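Local coordinates for hypothetical membrane spanning protein (Thermus thermophilus, PDB 2VPZ) that probably anchors a polysulfide reductase complex in the membrane and takes electrons from a quinol bound within its helical bundle, at residues 88-91 against 92-96; 223-226 against 227-231. One frame throughout, in Å; residues are numbered along the deposited sequence.

Contact 1 (88-91 against 92-96); sequences PIWW and GAWGL
The first turns of helix 88-107 are joined by i to i+4 hydrogen bonds, from Gly92 N to Pro88 O (2.9 Å), Ala93 N to Ile89 O, Trp94 N to Trp90 O and Gly95 N to Trp91 O. On one flank of this helix Trp90 and Trp94, one turn apart, bring their indoles together. The CD1-NE1 side of the Trp94 pyrrole lies over one face of Trp90, with Trp94 CD1 3.5 Å from Trp90 CE2. The planes meet obliquely, at 38°. The centroids of the Trp90 six-membered ring and the Trp94 five-membered ring are 4.3 Å apart. With CG anti to the backbone N (chi1 -179°), beside the carbonyl carbon, the Trp90 indole lies alongside that of Trp94. Trp94 CD1 also touches Trp90 O at 3.4 Å, with that oxygen in the plane of the ring. Trp91 takes no part in this pair, but Trp90 CZ3 lies over the centre of one of its ring faces. Gly92, lacking a side chain, sits close to Tyr130, a residue that binds menaquinone, so this turn of the helix probably borders the quinone site. Trp90 NE1 and Trp94 NE1 come within 3.3 Å of each other, but both are donors and do not bond together. Each is instead spent on a backbone carbonyl, Ser82 O for Trp90 and Leu79 O for Trp94, while Trp91 NE1 serves Pro85 O. A leucine in place of Trp90 would probably uncover the pyrrole side of Trp94 and leave Ser82 O without its indole donor. Three indole N-H groups thus tie the incoming 79-85 chain to the start of this predicted transmembrane helix.

Contact 2 (223-226 against 227-231); sequences QERL and APWAG
Gln223 O accepts two backbone N-H groups, from Leu226 N (3.2 Å) and Ala227 N (3.1 Å), and so closes the turn that leads into helix 227-245. Ala227 CB rests against this turn, 3.5 Å from Glu224 O. Glu224 O also lies 3.5 Å from Pro228 CD; a proline has no N-H to offer it. Proline in the first turn of a helix is a familiar arrangement, since the nitrogens there need no partner one turn back, and here the i to i+4 pattern resumes with Ala230 N bonding to Leu226 O at 3.0 Å. Beside this backbone, Arg225 and Trp229 run side by side on the surface. The arginine chain bends at chi2 and chi3 (-136° and 127°), which carries its guanidinium to the pyrrole edge of the indole. Arg225 NH2 stands near the ring plane, 3.4 Å from Trp229 NE1, with the two flat groups inclined at 44°. Both nitrogens are donors, so this is contact without a hydrogen bond. Arg225 O meets the same indole in its plane, 3.8 Å from Trp229 CD1. Trp229 and Pro228 also pack on Leu166 of helix 148-166.

In the fold
Contact 1 comes first along the chain, at the start of helix 88-107, and contact 2 follows much later, where the loop after helix 210-217 enters helix 227-245. Their centres are about 32 Å apart, their nearest atoms about 19 Å, and they lie on opposite sides of the chain's centre without touching. Both lie at the start of a helix predicted to span the membrane in this polysulfide reductase family member. Contact 1 packs on helix 117-136 and also meets another protein chain of the assembly; contact 2 leans on helix 148-166, away from the annotated sites. Contact 1 thus probably adjoins the quinone region, whereas contact 2 is a more peripheral helix start.

Contact 1 (88-91 against 92-96)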
ATOM      1  N   PRO C  88      32.015  15.113   1.604  1.00 42.02           N
ATOM      2  CA  PRO C  88      32.532  16.355   2.175  1.00 43.38           C
ATOM      3  C   PRO C  88      33.708  16.314   3.155  1.00 44.09           C
ATOM      4  O   PRO C  88      34.591  17.170   3.085  1.00 45.60           O
ATOM      5  CB  PRO C  88      31.282  17.011   2.790  1.00 43.26           C
ATOM      6  CG  PRO C  88      30.112  16.474   1.987  1.00 41.90           C
ATOM      7  CD  PRO C  88      30.691  15.380   1.030  1.00 42.63           C
ATOM      8  N   ILE C  89      33.698  15.358   4.066  1.00 44.03           N
ATOM      9  CA  ILE C  89      34.765  15.230   5.063  1.00 45.05           C
ATOM     10  C   ILE C  89      36.108  14.892   4.401  1.00 45.43           C
ATOM     11  O   ILE C  89      37.166  15.242   4.914  1.00 45.74           O
ATOM     12  CB  ILE C  89      34.445  14.168   6.181  1.00 47.13           C
ATOM     13  CG1 ILE C  89      33.165  14.545   6.928  1.00 48.73           C
ATOM     14  CG2 ILE C  89      35.640  14.066   7.184  1.00 44.76           C
ATOM     15  CD1 ILE C  89      33.367  15.551   8.082  1.00 54.41           C
ATOM     16  N   TRP C  90      36.063  14.210   3.262  1.00 45.31           N
ATOM     17  CA  TRP C  90      37.290  13.898   2.541  1.00 46.58           C
ATOM     18  C   TRP C  90      37.823  15.233   1.939  1.00 47.80           C
ATOM     19  O   TRP C  90      39.018  15.549   2.071  1.00 46.95           O
ATOM     20  CB  TRP C  90      37.030  12.847   1.463  1.00 46.50           C
ATOM     21  CG  TRP C  90      38.248  12.460   0.709  1.00 47.00           C
ATOM     22  CD1 TRP C  90      39.151  11.459   1.008  1.00 47.20           C
ATOM     23  CD2 TRP C  90      38.730  13.076  -0.493  1.00 48.33           C
ATOM     24  NE1 TRP C  90      40.152  11.428   0.060  1.00 47.68           N
ATOM     25  CE2 TRP C  90      39.922  12.407  -0.868  1.00 48.37           C
ATOM     26  CE3 TRP C  90      38.274  14.144  -1.290  1.00 47.96           C
ATOM     27  CZ2 TRP C  90      40.661  12.764  -2.023  1.00 49.17           C
ATOM     28  CZ3 TRP C  90      39.005  14.509  -2.443  1.00 48.41           C
ATOM     29  CH2 TRP C  90      40.188  13.817  -2.792  1.00 48.59           C
ATOM     30  N   TRP C  91      36.947  16.014   1.303  1.00 48.71           N
ATOM     31  CA  TRP C  91      37.336  17.321   0.760  1.00 50.24           C
ATOM     32  C   TRP C  91      37.958  18.161   1.897  1.00 50.74           C
ATOM     33  O   TRP C  91      39.066  18.663   1.752  1.00 51.84           O
ATOM     34  CB  TRP C  91      36.168  18.090   0.115  1.00 49.44           C
ATOM     35  CG  TRP C  91      35.874  17.606  -1.285  1.00 51.50           C
ATOM     36  CD1 TRP C  91      34.988  16.627  -1.643  1.00 51.59           C
ATOM     37  CD2 TRP C  91      36.559  17.983  -2.517  1.00 53.03           C
ATOM     38  NE1 TRP C  91      35.077  16.371  -2.992  1.00 52.06           N
ATOM     39  CE2 TRP C  91      36.026  17.179  -3.556  1.00 52.74           C
ATOM     40  CE3 TRP C  91      37.573  18.916  -2.836  1.00 52.29           C
ATOM     41  CZ2 TRP C  91      36.463  17.277  -4.906  1.00 52.43           C
ATOM     42  CZ3 TRP C  91      38.015  19.019  -4.189  1.00 53.15           C
ATOM     43  CH2 TRP C  91      37.450  18.194  -5.200  1.00 52.52           C
ATOM     44  N   GLY C  92      37.262  18.257   3.029  1.00 50.30           N
ATOM     45  CA  GLY C  92      37.773  19.005   4.161  1.00 50.96           C
ATOM     46  C   GLY C  92      39.158  18.637   4.684  1.00 51.50           C
ATOM     47  O   GLY C  92      39.930  19.509   5.109  1.00 51.81           O
ATOM     48  N   ALA C  93      39.493  17.347   4.655  1.00 52.69           N
ATOM     49  CA  ALA C  93      40.797  16.842   5.113  1.00 54.24           C
ATOM     50  C   ALA C  93      41.942  17.274   4.190  1.00 55.62           C
ATOM     51  O   ALA C  93      43.037  17.650   4.648  1.00 55.24           O
ATOM     52  CB  ALA C  93      40.782  15.290   5.251  1.00 53.39           C
ATOM     53  N   TRP C  94      41.688  17.225   2.891  1.00 56.62           N
ATOM     54  CA  TRP C  94      42.661  17.631   1.895  1.00 58.05           C
ATOM     55  C   TRP C  94      42.837  19.180   1.759  1.00 58.27           C
ATOM     56  O   TRP C  94      43.966  19.635   1.588  1.00 58.05           O
ATOM     57  CB  TRP C  94      42.345  16.935   0.552  1.00 58.17           C
ATOM     58  CG  TRP C  94      42.774  15.455   0.534  1.00 59.85           C
ATOM     59  CD1 TRP C  94      42.066  14.367   1.006  1.00 60.22           C
ATOM     60  CD2 TRP C  94      44.018  14.926   0.030  1.00 60.76           C
ATOM     61  NE1 TRP C  94      42.797  13.214   0.820  1.00 60.14           N
ATOM     62  CE2 TRP C  94      43.995  13.524   0.229  1.00 61.12           C
ATOM     63  CE3 TRP C  94      45.153  15.509  -0.563  1.00 60.28           C
ATOM     64  CZ2 TRP C  94      45.068  12.684  -0.157  1.00 61.27           C
ATOM     65  CZ3 TRP C  94      46.228  14.674  -0.951  1.00 60.61           C
ATOM     66  CH2 TRP C  94      46.170  13.275  -0.739  1.00 61.20           C
ATOM     67  N   GLY C  95      41.766  19.976   1.897  1.00 58.33           N
ATOM     68  CA  GLY C  95      41.847  21.433   1.820  1.00 58.41           C
ATOM     69  C   GLY C  95      42.683  22.092   2.911  1.00 59.30           C
ATOM     70  O   GLY C  95      43.610  22.895   2.642  1.00 60.60           O
ATOM     71  N   LEU C  96      42.357  21.740   4.159  1.00 59.32           N
ATOM     72  CA  LEU C  96      43.062  22.187   5.390  1.00 59.17           C
ATOM     73  C   LEU C  96      44.545  21.694   5.311  1.00 58.80           C
ATOM     74  O   LEU C  96      45.485  22.502   5.320  1.00 59.50           O
ATOM     75  CB  LEU C  96      42.365  21.619   6.665  1.00 58.12           C
ATOM     76  CG  LEU C  96      40.871  21.880   6.996  1.00 56.95           C
ATOM     77  CD1 LEU C  96      40.246  20.724   7.834  1.00 56.64           C
ATOM     78  CD2 LEU C  96      40.691  23.236   7.717  1.00 55.91           C
TER

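Contact 2 (223-226 against 227-231)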
ATOM      1  N   GLN C 223      27.894  50.323  18.625  1.00 89.99           N
ATOM      2  CA  GLN C 223      29.141  50.849  19.237  1.00 91.65           C
ATOM      3  C   GLN C 223      30.387  50.102  18.652  1.00 92.13           C
ATOM      4  O   GLN C 223      30.414  48.864  18.581  1.00 92.42           O
ATOM      5  CB  GLN C 223      29.113  50.768  20.817  1.00 92.49           C
ATOM      6  CG  GLN C 223      30.272  51.521  21.618  1.00 94.01           C
ATOM      7  CD  GLN C 223      29.919  52.943  22.135  1.00 95.05           C
ATOM      8  OE1 GLN C 223      28.801  53.431  21.962  1.00 95.58           O
ATOM      9  NE2 GLN C 223      30.893  53.601  22.789  1.00 95.61           N
ATOM     10  N   GLU C 224      31.357  50.900  18.193  1.00 92.65           N
ATOM     11  CA  GLU C 224      32.647  50.488  17.595  1.00 93.13           C
ATOM     12  C   GLU C 224      33.323  49.260  18.269  1.00 92.45           C
ATOM     13  O   GLU C 224      33.502  48.243  17.605  1.00 92.76           O
ATOM     14  CB  GLU C 224      33.646  51.681  17.539  1.00 94.84           C
ATOM     15  CG  GLU C 224      34.929  51.507  16.660  1.00 96.82           C
ATOM     16  CD  GLU C 224      34.646  51.588  15.153  1.00 97.98           C
ATOM     17  OE1 GLU C 224      33.540  51.188  14.734  1.00 99.08           O
ATOM     18  OE2 GLU C 224      35.542  52.038  14.390  1.00 97.80           O
ATOM     19  N   ARG C 225      33.680  49.297  19.555  1.00 91.72           N
ATOM     20  CA  ARG C 225      34.323  48.112  20.136  1.00 91.11           C
ATOM     21  C   ARG C 225      33.451  46.964  20.759  1.00 89.68           C
ATOM     22  O   ARG C 225      33.976  46.069  21.440  1.00 89.95           O
ATOM     23  CB  ARG C 225      35.529  48.488  21.071  1.00 92.52           C
ATOM     24  CG  ARG C 225      36.810  47.622  20.810  1.00 94.42           C
ATOM     25  CD  ARG C 225      37.488  47.125  22.115  1.00 95.41           C
ATOM     26  NE  ARG C 225      37.750  45.678  22.226  1.00 95.74           N
ATOM     27  CZ  ARG C 225      38.439  45.106  23.217  1.00 95.80           C
ATOM     28  NH1 ARG C 225      38.934  45.861  24.183  1.00 95.70           N
ATOM     29  NH2 ARG C 225      38.624  43.784  23.267  1.00 95.64           N
ATOM     30  N   LEU C 226      32.127  46.986  20.527  1.00 87.59           N
ATOM     31  CA  LEU C 226      31.184  45.880  20.924  1.00 85.30           C
ATOM     32  C   LEU C 226      30.966  45.076  19.636  1.00 83.30           C
ATOM     33  O   LEU C 226      30.753  43.856  19.648  1.00 83.25           O
ATOM     34  CB  LEU C 226      29.762  46.312  21.376  1.00 86.00           C
ATOM     35  CG  LEU C 226      29.355  47.277  22.489  1.00 86.37           C
ATOM     36  CD1 LEU C 226      27.829  47.541  22.451  1.00 85.97           C
ATOM     37  CD2 LEU C 226      29.799  46.743  23.877  1.00 86.73           C
ATOM     38  N   ALA C 227      30.967  45.807  18.521  1.00 80.54           N
ATOM     39  CA  ALA C 227      30.749  45.270  17.175  1.00 77.95           C
ATOM     40  C   ALA C 227      31.469  43.911  16.855  1.00 75.88           C
ATOM     41  O   ALA C 227      30.799  43.056  16.267  1.00 76.18           O
ATOM     42  CB  ALA C 227      31.005  46.356  16.109  1.00 78.19           C
ATOM     43  N   PRO C 228      32.812  43.739  17.116  1.00 73.64           N
ATOM     44  CA  PRO C 228      33.390  42.412  16.822  1.00 71.72           C
ATOM     45  C   PRO C 228      32.978  41.267  17.799  1.00 70.59           C
ATOM     46  O   PRO C 228      32.918  40.087  17.416  1.00 70.89           O
ATOM     47  CB  PRO C 228      34.902  42.621  16.882  1.00 71.61           C
ATOM     48  CG  PRO C 228      35.097  44.018  16.461  1.00 72.17           C
ATOM     49  CD  PRO C 228      33.865  44.766  17.083  1.00 73.30           C
ATOM     50  N   TRP C 229      32.762  41.592  19.073  1.00 68.27           N
ATOM     51  CA  TRP C 229      32.364  40.562  20.039  1.00 66.29           C
ATOM     52  C   TRP C 229      30.987  40.033  19.672  1.00 65.15           C
ATOM     53  O   TRP C 229      30.797  38.827  19.505  1.00 64.24           O
ATOM     54  CB  TRP C 229      32.414  41.072  21.490  1.00 65.49           C
ATOM     55  CG  TRP C 229      33.837  41.196  21.985  1.00 65.48           C
ATOM     56  CD1 TRP C 229      34.554  42.356  22.183  1.00 65.25           C
ATOM     57  CD2 TRP C 229      34.764  40.116  22.236  1.00 65.08           C
ATOM     58  NE1 TRP C 229      35.851  42.053  22.528  1.00 64.72           N
ATOM     59  CE2 TRP C 229      36.009  40.695  22.569  1.00 64.64           C
ATOM     60  CE3 TRP C 229      34.661  38.713  22.201  1.00 65.12           C
ATOM     61  CZ2 TRP C 229      37.156  39.912  22.880  1.00 65.12           C
ATOM     62  CZ3 TRP C 229      35.801  37.924  22.508  1.00 65.16           C
ATOM     63  CH2 TRP C 229      37.029  38.539  22.841  1.00 64.55           C
ATOM     64  N   ALA C 230      30.041  40.948  19.517  1.00 63.71           N
ATOM     65  CA  ALA C 230      28.667  40.630  19.143  1.00 62.88           C
ATOM     66  C   ALA C 230      28.576  39.804  17.836  1.00 62.17           C
ATOM     67  O   ALA C 230      27.812  38.836  17.769  1.00 62.17           O
ATOM     68  CB  ALA C 230      27.814  41.937  19.022  1.00 62.76           C
ATOM     69  N   GLY C 231      29.356  40.179  16.822  1.00 62.20           N
ATOM     70  CA  GLY C 231      29.408  39.476  15.548  1.00 61.19           C
ATOM     71  C   GLY C 231      30.006  38.081  15.642  1.00 60.88           C
ATOM     72  O   GLY C 231      29.547  37.142  14.967  1.00 61.37           O
TER